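Glycerol-3-phosphate dehydrogenase [NAD(+)] (Dunaliella salina, PDB 6IUY) probably catalyses the NAD-dependent interconversion of dihydroxyacetone phosphate and sn-glycerol 3-phosphate, and joins this dehydrogenase to a magnesium-binding haloacid dehalogenase-type phosphatase domain. Local coordinates at residues 484-488 with 520-525; 494-498 with 583-587; 532-536 with 548-552; 568-572 with 587-591; 592-598 with 609-615. All blocks are in the same frame, centred on the assembly; numbering follows the deposited sequence.

Contact 1 (484-488 with 520-525)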
# COMPACT_ATOMS: atom_id res chain seq x y z
N LYS A 484 14.52 9.56 -7.73
CA LYS A 484 13.35 9.09 -8.46
C LYS A 484 12.36 8.48 -7.49
O LYS A 484 11.16 8.63 -7.65
CB LYS A 484 13.72 8.07 -9.54
CG LYS A 484 12.63 7.89 -10.58
CD LYS A 484 12.92 6.77 -11.57
CE LYS A 484 11.80 6.71 -12.62
NZ LYS A 484 12.00 5.67 -13.67
N ALA A 485 12.89 7.80 -6.47
CA ALA A 485 12.08 7.20 -5.42
C ALA A 485 11.29 8.26 -4.65
O ALA A 485 10.17 8.02 -4.23
CB ALA A 485 12.95 6.39 -4.46
N SER A 486 11.88 9.43 -4.46
CA SER A 486 11.16 10.54 -3.85
C SER A 486 9.95 10.98 -4.68
O SER A 486 8.85 11.17 -4.15
CB SER A 486 12.08 11.73 -3.65
OG SER A 486 13.12 11.37 -2.77
N ILE A 487 10.15 11.13 -5.99
CA ILE A 487 9.04 11.50 -6.87
C ILE A 487 7.92 10.47 -6.75
O ILE A 487 6.76 10.83 -6.62
CB ILE A 487 9.48 11.61 -8.33
CG1 ILE A 487 10.57 12.67 -8.44
CG2 ILE A 487 8.28 11.94 -9.24
CD1 ILE A 487 11.28 12.71 -9.79
N LEU A 488 8.28 9.20 -6.76
CA LEU A 488 7.26 8.17 -6.61
C LEU A 488 6.58 8.19 -5.23
O LEU A 488 5.34 8.04 -5.13
CB LEU A 488 7.85 6.79 -6.88
CG LEU A 488 7.58 6.41 -8.36
CD1 LEU A 488 8.24 7.44 -9.28
CD2 LEU A 488 8.06 5.00 -8.68
N LEU A 520 1.81 2.21 -10.55
CA LEU A 520 2.60 3.44 -10.51
C LEU A 520 4.07 3.17 -10.85
O LEU A 520 4.74 3.97 -11.52
CB LEU A 520 2.46 4.09 -9.13
CG LEU A 520 3.36 5.26 -8.78
CD1 LEU A 520 2.96 6.49 -9.57
CD2 LEU A 520 3.30 5.54 -7.30
N ILE A 521 4.54 2.01 -10.40
CA ILE A 521 5.93 1.60 -10.57
C ILE A 521 6.22 1.19 -12.02
O ILE A 521 7.12 1.74 -12.67
CB ILE A 521 6.27 0.44 -9.62
CG1 ILE A 521 6.27 0.94 -8.17
CG2 ILE A 521 7.62 -0.19 -9.96
CD1 ILE A 521 6.59 -0.16 -7.13
N ALA A 522 5.44 0.22 -12.51
CA ALA A 522 5.56 -0.24 -13.90
C ALA A 522 5.46 0.92 -14.86
O ALA A 522 6.22 1.00 -15.82
CB ALA A 522 4.49 -1.29 -14.22
N SER A 523 4.53 1.84 -14.61
CA SER A 523 4.36 2.97 -15.53
C SER A 523 5.44 4.02 -15.39
O SER A 523 5.73 4.76 -16.35
CB SER A 523 2.99 3.60 -15.32
OG SER A 523 2.01 2.59 -15.44
N SER A 524 6.03 4.10 -14.20
CA SER A 524 7.10 5.06 -13.94
C SER A 524 8.42 4.52 -14.45
O SER A 524 9.33 5.27 -14.75
CB SER A 524 7.19 5.39 -12.45
OG SER A 524 6.00 6.04 -12.04
N TYR A 525 8.52 3.20 -14.60
CA TYR A 525 9.75 2.63 -15.12
C TYR A 525 9.62 2.07 -16.55
O TYR A 525 10.62 1.92 -17.24
CB TYR A 525 10.30 1.55 -14.16
CG TYR A 525 10.95 2.14 -12.92
CD1 TYR A 525 10.17 2.60 -11.85
CD2 TYR A 525 12.34 2.29 -12.83
CE1 TYR A 525 10.77 3.16 -10.71
CE2 TYR A 525 12.93 2.85 -11.71
CZ TYR A 525 12.15 3.27 -10.66
OH TYR A 525 12.75 3.82 -9.56
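The ammonium group of Lys484 has three partners: a backbone carbonyl and an aromatic face of 520-525, and the carboxylate of Asp475. Lys484 NZ donates to Ser524 O at 2.9 Å, approaching from well above the carbonyl plane instead of along a lone pair. The same NZ sits over the middle of the Tyr525 ring, 3.5 Å from its centroid and 13° off the normal, a cation-pi contact. Lys484 reaches this point because CG is anti to the backbone N (chi1 -162°) and the rest of the chain is extended, so that it runs along Tyr525 in the reverse sense, with Lys484 CD 3.6 Å from Tyr525 OH. The nearby negative charge and carbonyl would be expected to keep the amine protonated. One helical turn on, Leu488 supplies the apolar half. Its CD2 meets the edge of the same ring, 3.9 Å from Tyr525 CE1, while its CD1 touches Ser524 OG at 3.8 Å and its CG packs on Leu520 CG at 4.4 Å. Ser523, beside this patch, touches the bound dihydroxyacetone phosphate. In the helical C-terminal domain the local axes of 484-488 and 520-525, on helices 481-502 and 514-526, run at 134°, with helix 454-477 lining the contact through Val467 and Ala471, and Tyr525 stacking on Tyr525 of the second subunit.

Contact 2 (494-498 with 583-587)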
# COMPACT_ATOMS: atom_id res chain seq x y z
N GLU A 494 0.31 11.73 -2.75
CA GLU A 494 -0.68 12.69 -3.24
C GLU A 494 -1.85 12.00 -3.95
O GLU A 494 -2.96 12.51 -3.93
CB GLU A 494 -0.04 13.70 -4.18
CG GLU A 494 0.89 14.65 -3.49
CD GLU A 494 1.33 15.74 -4.42
OE1 GLU A 494 2.41 16.34 -4.19
OE2 GLU A 494 0.58 15.99 -5.40
N MET A 495 -1.61 10.85 -4.58
CA MET A 495 -2.71 10.04 -5.11
C MET A 495 -3.66 9.72 -3.96
O MET A 495 -4.87 9.99 -4.04
CB MET A 495 -2.17 8.76 -5.75
CG MET A 495 -1.50 8.98 -7.11
SD MET A 495 -0.51 7.57 -7.66
CE MET A 495 -1.71 6.23 -7.76
N ARG A 496 -3.08 9.16 -2.90
CA ARG A 496 -3.73 8.86 -1.63
C ARG A 496 -4.54 10.01 -1.08
O ARG A 496 -5.69 9.85 -0.70
CB ARG A 496 -2.66 8.45 -0.61
CG ARG A 496 -3.20 7.61 0.53
CD ARG A 496 -2.08 6.99 1.32
NE ARG A 496 -2.55 6.46 2.60
CZ ARG A 496 -2.22 6.96 3.79
NH1 ARG A 496 -1.41 8.02 3.86
NH2 ARG A 496 -2.68 6.40 4.91
N LYS A 497 -3.94 11.19 -1.04
CA LYS A 497 -4.58 12.39 -0.50
C LYS A 497 -5.75 12.85 -1.38
O LYS A 497 -6.83 13.18 -0.88
CB LYS A 497 -3.54 13.50 -0.39
CG LYS A 497 -3.96 14.69 0.42
CD LYS A 497 -2.94 15.82 0.26
CE LYS A 497 -3.13 16.86 1.36
NZ LYS A 497 -2.41 18.14 1.11
N PHE A 498 -5.54 12.88 -2.68
CA PHE A 498 -6.60 13.26 -3.61
C PHE A 498 -7.78 12.29 -3.51
O PHE A 498 -8.94 12.69 -3.56
CB PHE A 498 -6.04 13.30 -5.03
CG PHE A 498 -6.93 13.97 -6.03
CD1 PHE A 498 -6.89 15.33 -6.19
CD2 PHE A 498 -7.79 13.22 -6.82
CE1 PHE A 498 -7.69 15.94 -7.09
CE2 PHE A 498 -8.60 13.84 -7.74
CZ PHE A 498 -8.55 15.20 -7.87
N GLU A 583 -2.09 22.06 -1.77
CA GLU A 583 -2.34 20.79 -1.11
C GLU A 583 -1.64 19.65 -1.83
O GLU A 583 -1.40 18.60 -1.25
CB GLU A 583 -3.84 20.50 -1.02
CG GLU A 583 -4.62 21.50 -0.18
CD GLU A 583 -4.14 21.54 1.25
OE1 GLU A 583 -4.05 20.45 1.88
OE2 GLU A 583 -3.85 22.64 1.75
N PHE A 584 -1.32 19.86 -3.09
CA PHE A 584 -0.74 18.80 -3.89
C PHE A 584 0.44 19.37 -4.63
O PHE A 584 0.37 19.64 -5.83
CB PHE A 584 -1.78 18.20 -4.85
CG PHE A 584 -2.98 17.57 -4.15
CD1 PHE A 584 -4.12 18.32 -3.90
CD2 PHE A 584 -2.97 16.24 -3.77
CE1 PHE A 584 -5.23 17.76 -3.26
CE2 PHE A 584 -4.08 15.67 -3.14
CZ PHE A 584 -5.20 16.43 -2.89
N PRO A 585 1.54 19.59 -3.91
CA PRO A 585 2.68 20.30 -4.50
C PRO A 585 3.29 19.55 -5.70
O PRO A 585 3.64 20.22 -6.65
CB PRO A 585 3.68 20.40 -3.34
CG PRO A 585 3.28 19.31 -2.39
CD PRO A 585 1.79 19.22 -2.50
N LEU A 586 3.40 18.23 -5.67
CA LEU A 586 4.07 17.58 -6.79
C LEU A 586 3.20 17.63 -8.04
O LEU A 586 3.70 17.92 -9.13
CB LEU A 586 4.45 16.13 -6.47
CG LEU A 586 5.11 15.34 -7.62
CD1 LEU A 586 6.48 15.91 -8.00
CD2 LEU A 586 5.24 13.88 -7.25
N PHE A 587 1.90 17.35 -7.89
CA PHE A 587 0.96 17.46 -9.01
C PHE A 587 1.08 18.85 -9.64
O PHE A 587 1.09 19.01 -10.85
CB PHE A 587 -0.49 17.22 -8.57
CG PHE A 587 -0.81 15.78 -8.28
CD1 PHE A 587 0.12 14.78 -8.47
CD2 PHE A 587 -2.07 15.43 -7.82
CE1 PHE A 587 -0.20 13.46 -8.20
CE2 PHE A 587 -2.39 14.11 -7.56
CZ PHE A 587 -1.46 13.12 -7.75
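Glu494 turns its CG anti to its own carbonyl carbon (chi1 -69°) and then runs extended, which carries the carboxylate to the start of helix 585-594, just past Phe584 at the N-cap. There it receives amides of the first turn, a side chain from another helix binding a helix N-terminus in the all-helical C-terminal domain of this dehydrogenase family. Leu586 N donates to the syn lone pair of Glu494 OE1 at 2.6 Å, and Phe587 N reaches Glu494 OE2 at 3.1 Å, also on the syn side but somewhat out of the carboxylate plane. These two bonds, one on each oxygen, should limit rotation of the carboxylate, and the positive end of the helix dipole would probably stabilise its charge. Gln490 adds a further bond to OE1. Lys497, extended from a chi1 of -167°, passes the Phe584 ring and pairs with Glu583: Lys497 NZ forms a salt bridge to Glu583 OE1 at 2.9 Å and donates to Glu583 O at 2.6 Å. Between these two polar grips the edge of Phe498 points at the face of Phe584, a T-shaped pair with planes at 68°. The Phe587 ring lies under the acid, with Glu494 OE2 3.2 Å from Phe587 CG and Glu494 CB 4.1 Å from the ring centroid.

Contact 3 (532-536 with 548-552)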
# COMPACT_ATOMS: atom_id res chain seq x y z
N VAL A 532 8.03 9.36 -23.08
CA VAL A 532 7.90 10.63 -23.76
C VAL A 532 8.35 11.81 -22.92
O VAL A 532 8.87 12.80 -23.46
CB VAL A 532 6.44 10.89 -24.19
CG1 VAL A 532 6.33 12.27 -24.82
CG2 VAL A 532 5.98 9.80 -25.15
N ALA A 533 8.08 11.75 -21.63
CA ALA A 533 8.41 12.83 -20.74
C ALA A 533 9.93 12.91 -20.58
O ALA A 533 10.48 14.00 -20.51
CB ALA A 533 7.72 12.66 -19.39
N GLU A 534 10.60 11.77 -20.57
CA GLU A 534 12.06 11.74 -20.58
C GLU A 534 12.59 12.51 -21.79
O GLU A 534 13.43 13.41 -21.63
CB GLU A 534 12.57 10.30 -20.61
CG GLU A 534 14.10 10.17 -20.87
CD GLU A 534 14.59 8.73 -20.72
OE1 GLU A 534 14.20 7.85 -21.52
OE2 GLU A 534 15.35 8.45 -19.78
N ALA A 535 12.12 12.17 -22.98
CA ALA A 535 12.55 12.86 -24.20
C ALA A 535 12.23 14.36 -24.16
O ALA A 535 13.05 15.19 -24.55
CB ALA A 535 11.93 12.22 -25.42
N TRP A 536 11.05 14.72 -23.67
CA TRP A 536 10.71 16.13 -23.56
C TRP A 536 11.70 16.89 -22.69
O TRP A 536 12.14 17.99 -23.03
CB TRP A 536 9.32 16.28 -22.97
CG TRP A 536 8.79 17.68 -22.81
CD1 TRP A 536 8.06 18.39 -23.72
CD2 TRP A 536 8.88 18.51 -21.64
NE1 TRP A 536 7.72 19.62 -23.20
CE2 TRP A 536 8.21 19.72 -21.93
CE3 TRP A 536 9.47 18.36 -20.38
CZ2 TRP A 536 8.11 20.76 -21.01
CZ3 TRP A 536 9.38 19.39 -19.48
CH2 TRP A 536 8.71 20.57 -19.80
N THR A 548 6.91 20.08 -27.76
CA THR A 548 5.71 19.89 -26.96
C THR A 548 5.42 18.41 -26.82
O THR A 548 5.90 17.61 -27.62
CB THR A 548 4.49 20.58 -27.59
OG1 THR A 548 4.30 20.08 -28.91
CG2 THR A 548 4.68 22.10 -27.67
N PHE A 549 4.61 18.05 -25.83
CA PHE A 549 4.18 16.66 -25.68
C PHE A 549 3.34 16.20 -26.88
O PHE A 549 3.42 15.04 -27.32
CB PHE A 549 3.41 16.48 -24.38
CG PHE A 549 4.30 16.40 -23.16
CD1 PHE A 549 4.86 15.19 -22.78
CD2 PHE A 549 4.58 17.54 -22.42
CE1 PHE A 549 5.69 15.11 -21.68
CE2 PHE A 549 5.41 17.47 -21.30
CZ PHE A 549 5.96 16.25 -20.93
N GLU A 550 2.56 17.12 -27.42
CA GLU A 550 1.75 16.75 -28.57
C GLU A 550 2.62 16.37 -29.76
O GLU A 550 2.38 15.35 -30.40
CB GLU A 550 0.81 17.89 -28.95
CG GLU A 550 -0.20 17.45 -29.98
CD GLU A 550 -1.26 18.50 -30.25
OE1 GLU A 550 -1.06 19.67 -29.82
OE2 GLU A 550 -2.28 18.15 -30.88
N LYS A 551 3.63 17.18 -30.05
CA LYS A 551 4.55 16.84 -31.14
C LYS A 551 5.26 15.50 -30.92
O LYS A 551 5.35 14.69 -31.84
CB LYS A 551 5.61 17.94 -31.32
CG LYS A 551 5.11 19.24 -31.96
CD LYS A 551 6.25 20.28 -32.00
CE LYS A 551 5.81 21.63 -32.54
NZ LYS A 551 6.97 22.58 -32.64
N LEU A 552 5.76 15.27 -29.71
CA LEU A 552 6.49 14.04 -29.40
C LEU A 552 5.59 12.82 -29.46
O LEU A 552 6.02 11.73 -29.87
CB LEU A 552 7.16 14.14 -28.01
CG LEU A 552 8.27 15.18 -27.92
CD1 LEU A 552 8.76 15.40 -26.46
CD2 LEU A 552 9.44 14.78 -28.83
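Trp536 and Phe549 form the tight part of this contact, an offset stack in which the five-membered ring lies over the phenyl face with centroids 4.1 Å apart and planes at 18°. Phe549 CE2 comes to 3.6 Å from Trp536 CD2, on the bond shared by the two indole rings. The indole is brought to this level by its first torsion, which sets CG anti to the backbone N (chi1 -179°). Ala533 abuts the edge of the same phenyl ring, its CA 3.7 Å from Phe549 CE1. Helices 528-541 and 549-556, consecutive in the chain, pack on each other here in the all-helical C-terminal domain, and Leu562 and Ile594 also touch Phe549. An alanine in place of Trp536 is likely to leave one face of Phe549 without its stacking partner and to open a gap where the indole lay. Leu552 continues the apolar seam, CD1 resting 3.6 Å from Trp536 CB and CB 3.8 Å from Val532 CG1. Toward solvent the contact thins out: Glu550 and Lys551 are exposed, and Thr548 turns its side chain away to serve as N-cap, Thr548 OG1 accepting from Lys551 N at 3.2 Å, a bond that closes the first turn of helix 549-556.

Contact 4 (568-572 with 587-591)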
# COMPACT_ATOMS: atom_id res chain seq x y z
N SER A 568 -2.80 15.42 -16.20
CA SER A 568 -2.22 16.51 -15.41
C SER A 568 -3.10 17.76 -15.48
O SER A 568 -3.40 18.38 -14.46
CB SER A 568 -0.80 16.84 -15.90
OG SER A 568 -0.18 17.80 -15.05
N ASP A 569 -3.50 18.13 -16.70
CA ASP A 569 -4.33 19.31 -16.90
C ASP A 569 -5.70 19.12 -16.26
O ASP A 569 -6.22 20.03 -15.63
CB ASP A 569 -4.50 19.66 -18.39
CG ASP A 569 -3.20 20.12 -19.04
OD1 ASP A 569 -2.22 20.44 -18.32
OD2 ASP A 569 -3.15 20.20 -20.29
N GLU A 570 -6.29 17.94 -16.41
CA GLU A 570 -7.62 17.73 -15.84
C GLU A 570 -7.59 17.96 -14.32
O GLU A 570 -8.41 18.71 -13.79
CB GLU A 570 -8.14 16.33 -16.17
CG GLU A 570 -8.44 16.14 -17.66
CD GLU A 570 -8.11 14.74 -18.18
OE1 GLU A 570 -7.95 13.80 -17.35
OE2 GLU A 570 -8.00 14.58 -19.43
N VAL A 571 -6.64 17.34 -13.64
CA VAL A 571 -6.49 17.50 -12.20
C VAL A 571 -6.12 18.94 -11.82
O VAL A 571 -6.60 19.46 -10.80
CB VAL A 571 -5.41 16.54 -11.65
CG1 VAL A 571 -5.03 16.91 -10.20
CG2 VAL A 571 -5.91 15.14 -11.74
N GLN A 572 -5.29 19.60 -12.62
CA GLN A 572 -4.91 20.96 -12.26
C GLN A 572 -6.11 21.89 -12.32
O GLN A 572 -6.25 22.79 -11.50
CB GLN A 572 -3.80 21.50 -13.16
CG GLN A 572 -3.03 22.64 -12.51
CD GLN A 572 -2.39 22.21 -11.20
OE1 GLN A 572 -2.05 21.04 -11.03
NE2 GLN A 572 -2.23 23.15 -10.27
N PHE A 587 1.90 17.35 -7.89
CA PHE A 587 0.96 17.46 -9.01
C PHE A 587 1.08 18.85 -9.64
O PHE A 587 1.09 19.01 -10.85
CB PHE A 587 -0.49 17.22 -8.57
CG PHE A 587 -0.81 15.78 -8.28
CD1 PHE A 587 0.12 14.78 -8.47
CD2 PHE A 587 -2.07 15.43 -7.82
CE1 PHE A 587 -0.20 13.46 -8.20
CE2 PHE A 587 -2.39 14.11 -7.56
CZ PHE A 587 -1.46 13.12 -7.75
N THR A 588 1.19 19.85 -8.79
CA THR A 588 1.19 21.22 -9.26
C THR A 588 2.49 21.59 -9.95
O THR A 588 2.47 22.26 -11.00
CB THR A 588 0.94 22.20 -8.11
OG1 THR A 588 -0.42 22.09 -7.69
CG2 THR A 588 1.20 23.65 -8.58
N THR A 589 3.64 21.17 -9.41
CA THR A 589 4.87 21.58 -10.08
C THR A 589 5.07 20.78 -11.36
O THR A 589 5.67 21.29 -12.30
CB THR A 589 6.13 21.49 -9.17
OG1 THR A 589 6.94 20.37 -9.53
CG2 THR A 589 5.77 21.43 -7.71
N ILE A 590 4.54 19.56 -11.44
CA ILE A 590 4.56 18.83 -12.72
C ILE A 590 3.79 19.57 -13.83
O ILE A 590 4.24 19.62 -14.98
CB ILE A 590 3.97 17.42 -12.57
CG1 ILE A 590 4.89 16.53 -11.74
CG2 ILE A 590 3.72 16.81 -13.94
CD1 ILE A 590 4.31 15.14 -11.43
N ASN A 591 2.63 20.15 -13.48
CA ASN A 591 1.82 20.88 -14.45
C ASN A 591 2.46 22.21 -14.83
O ASN A 591 2.48 22.61 -15.99
CB ASN A 591 0.40 21.12 -13.90
CG ASN A 591 -0.60 21.48 -14.99
OD1 ASN A 591 -0.91 22.66 -15.21
ND2 ASN A 591 -1.11 20.46 -15.70
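Gln572 lays its aliphatic part alongside the amide of Asn591, its CG 3.4 Å from Asn591 OD1, and the two amide planes lie within 20° of each other. Asn591, with CG anti to the backbone N (chi1 -162°), extends its nitrogen straight at the facing helix, where two oxygens take it up. Asn591 ND2 donates to Ser568 OG at 2.9 Å along an almost straight line in its own amide plane. It also donates to the anti lone pair of Asp569 OD1 at 2.8 Å, tilted slightly from that plane. Two bonds on one nitrogen fix the rotation of the amide, and Asp569 OD1 is itself positioned by a hydrogen bond from His595 NE2. The contact joins helices 564-577 and 585-594 of the all-helical C-terminal domain; the local axes of 568-572 and 587-591 pass 9.8 Å apart at 124°, closer to perpendicular than to antiparallel. At the other end of the polar row the bend in Gln572 at chi2 swings its amide round to Thr588, and Gln572 NE2 makes a weak bond to Thr588 OG1 at 3.3 Å. That hydroxyl also has the backbone oxygens of Glu581 and Phe584 as partners. Below the row the chemistry turns apolar: Val571 CG1 packs on Phe587 CD2 at 4.1 Å, and both of these residues, with Ile590, touch Ile466 of helix 454-477.

Contact 5 (592-598 with 609-615)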
# COMPACT_ATOMS: atom_id res chain seq x y z
N ARG A 592 3.00 22.89 -13.82
CA ARG A 592 3.73 24.12 -14.04
C ARG A 592 4.98 23.89 -14.91
O ARG A 592 5.39 24.79 -15.65
CB ARG A 592 4.11 24.72 -12.70
CG ARG A 592 2.90 25.23 -11.93
CD ARG A 592 3.04 26.72 -11.70
NE ARG A 592 3.84 27.00 -10.52
CZ ARG A 592 4.43 28.17 -10.25
NH1 ARG A 592 4.35 29.19 -11.09
NH2 ARG A 592 5.13 28.28 -9.12
N ILE A 593 5.56 22.69 -14.84
CA ILE A 593 6.73 22.33 -15.67
C ILE A 593 6.32 22.03 -17.10
O ILE A 593 6.90 22.54 -18.05
CB ILE A 593 7.48 21.10 -15.09
CG1 ILE A 593 8.18 21.49 -13.79
CG2 ILE A 593 8.49 20.53 -16.10
CD1 ILE A 593 8.76 20.35 -13.07
N ILE A 594 5.32 21.16 -17.25
CA ILE A 594 4.70 20.95 -18.55
C ILE A 594 4.40 22.27 -19.26
O ILE A 594 4.67 22.42 -20.44
CB ILE A 594 3.40 20.17 -18.43
CG1 ILE A 594 3.68 18.71 -18.09
CG2 ILE A 594 2.59 20.31 -19.74
CD1 ILE A 594 2.56 18.06 -17.33
N HIS A 595 3.83 23.22 -18.53
CA HIS A 595 3.39 24.45 -19.18
C HIS A 595 4.41 25.58 -19.11
O HIS A 595 4.14 26.69 -19.57
CB HIS A 595 2.05 24.87 -18.60
CG HIS A 595 0.94 23.96 -19.01
ND1 HIS A 595 0.52 23.85 -20.32
CD2 HIS A 595 0.20 23.07 -18.30
CE1 HIS A 595 -0.44 22.95 -20.40
NE2 HIS A 595 -0.66 22.46 -19.19
N GLY A 596 5.59 25.29 -18.57
CA GLY A 596 6.74 26.16 -18.74
C GLY A 596 6.83 27.31 -17.75
O GLY A 596 7.48 28.31 -18.02
N GLU A 597 6.18 27.17 -16.60
CA GLU A 597 6.29 28.21 -15.58
C GLU A 597 7.43 27.89 -14.64
O GLU A 597 8.04 28.79 -14.05
CB GLU A 597 4.98 28.36 -14.79
CG GLU A 597 3.77 28.69 -15.62
CD GLU A 597 2.53 28.82 -14.76
OE1 GLU A 597 2.69 28.82 -13.52
OE2 GLU A 597 1.42 28.92 -15.31
N VAL A 598 7.73 26.61 -14.49
CA VAL A 598 8.82 26.15 -13.65
C VAL A 598 9.76 25.35 -14.53
O VAL A 598 9.32 24.64 -15.43
CB VAL A 598 8.30 25.31 -12.47
CG1 VAL A 598 9.45 24.65 -11.70
CG2 VAL A 598 7.47 26.17 -11.54
N ALA A 609 8.62 24.58 -5.55
CA ALA A 609 8.25 24.91 -6.92
C ALA A 609 6.75 25.13 -7.10
O ALA A 609 6.31 25.76 -8.07
CB ALA A 609 8.74 23.83 -7.86
N CYS A 610 5.94 24.63 -6.18
CA CYS A 610 4.50 24.77 -6.32
C CYS A 610 4.08 26.22 -6.12
O CYS A 610 3.09 26.67 -6.72
CB CYS A 610 3.76 23.87 -5.35
SG CYS A 610 4.13 24.23 -3.63
N SER A 611 4.82 26.96 -5.30
CA SER A 611 4.46 28.35 -4.99
C SER A 611 5.43 29.37 -5.58
O SER A 611 5.12 30.55 -5.64
CB SER A 611 4.34 28.56 -3.47
OG SER A 611 5.51 28.11 -2.78
N MET A 612 6.61 28.93 -6.03
CA MET A 612 7.61 29.86 -6.55
C MET A 612 7.05 30.71 -7.69
O MET A 612 6.13 30.29 -8.38
CB MET A 612 8.86 29.12 -7.01
CG MET A 612 8.60 27.97 -7.98
SD MET A 612 10.10 27.48 -8.85
CE MET A 612 10.20 28.75 -10.11
N PRO A 613 7.59 31.93 -7.87
CA PRO A 613 7.07 32.77 -8.95
C PRO A 613 7.45 32.18 -10.30
O PRO A 613 8.53 31.62 -10.41
CB PRO A 613 7.75 34.13 -8.72
CG PRO A 613 8.24 34.07 -7.28
CD PRO A 613 8.59 32.63 -7.05
N SER A 614 6.58 32.31 -11.29
CA SER A 614 6.87 31.79 -12.62
C SER A 614 8.18 32.35 -13.19
O SER A 614 8.60 33.44 -12.83
CB SER A 614 5.71 32.10 -13.57
OG SER A 614 4.48 31.74 -13.00
N MET A 615 8.81 31.58 -14.07
CA MET A 615 10.00 32.02 -14.79
C MET A 615 9.62 32.97 -15.93
O MET A 615 8.51 32.88 -16.47
CB MET A 615 10.76 30.82 -15.36
CG MET A 615 10.29 30.42 -16.77
SD MET A 615 11.15 29.01 -17.49
CE MET A 615 10.52 27.67 -16.48
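Ala609 begins the run by offering its backbone oxygen to Arg592, with Arg592 NH2 donating to Ala609 O at 3.0 Å while tilted from the carbonyl plane. Its methyl meets Val598, Ala609 CB to Val598 CG1, at 4.0 Å. The chain then turns round the guanidinium through Cys610 and Ser611 to Met612, whose backbone O also accepts from Arg592 NH2; the bond is very short in the model, so its exact length is doubtful. Bends at chi2 and chi3 (-119° and -85°) bring the arginine head here, while its NE, buried by the contact, has no partner in the model. The thioether of Met612 lies obliquely across Val598, Met612 SD 4.0 Å from Val598 CG2, and the same Val598 methyl covers one face of the guanidinium. An alanine at Met612 would probably uncover this valine and open a gap beside the arginine head. Past Pro613, Ser614 brings its OG to 3.2 Å from Arg592 NH1. Met615 N then donates to Glu597 O at 2.9 Å, tying the tail to the turn that follows Gly596, where a Schellman motif ends helix 585-594. This partly solvent-exposed C-terminal tail thus wraps the end of helix 585-594, with Cys610 touching Pro585, Thr588 and Thr589 along that helix and Ile594 reaching across to helix 564-577.

Contacts 1 to 4 are buried in the C-terminal helical domain, whereas contact 5 lies at the surface, where the tail of the chain folds over the end of helix 585-594. Helix 481-502 serves contacts 1 and 2, and helix 585-594 runs through contacts 2, 4 and 5; contacts 2 and 4 share Phe587, which faces a different helix in each. Chemistry varies with place: a lysine over an aromatic ring beside the subunit interface in contact 1, a carboxylate on a helix start in contact 2, apolar stacking in contact 3, side-chain amides in contact 4 and backbone carbonyls round an arginine in contact 5. Trp536 of contact 3 packs on Ile593 of contact 5.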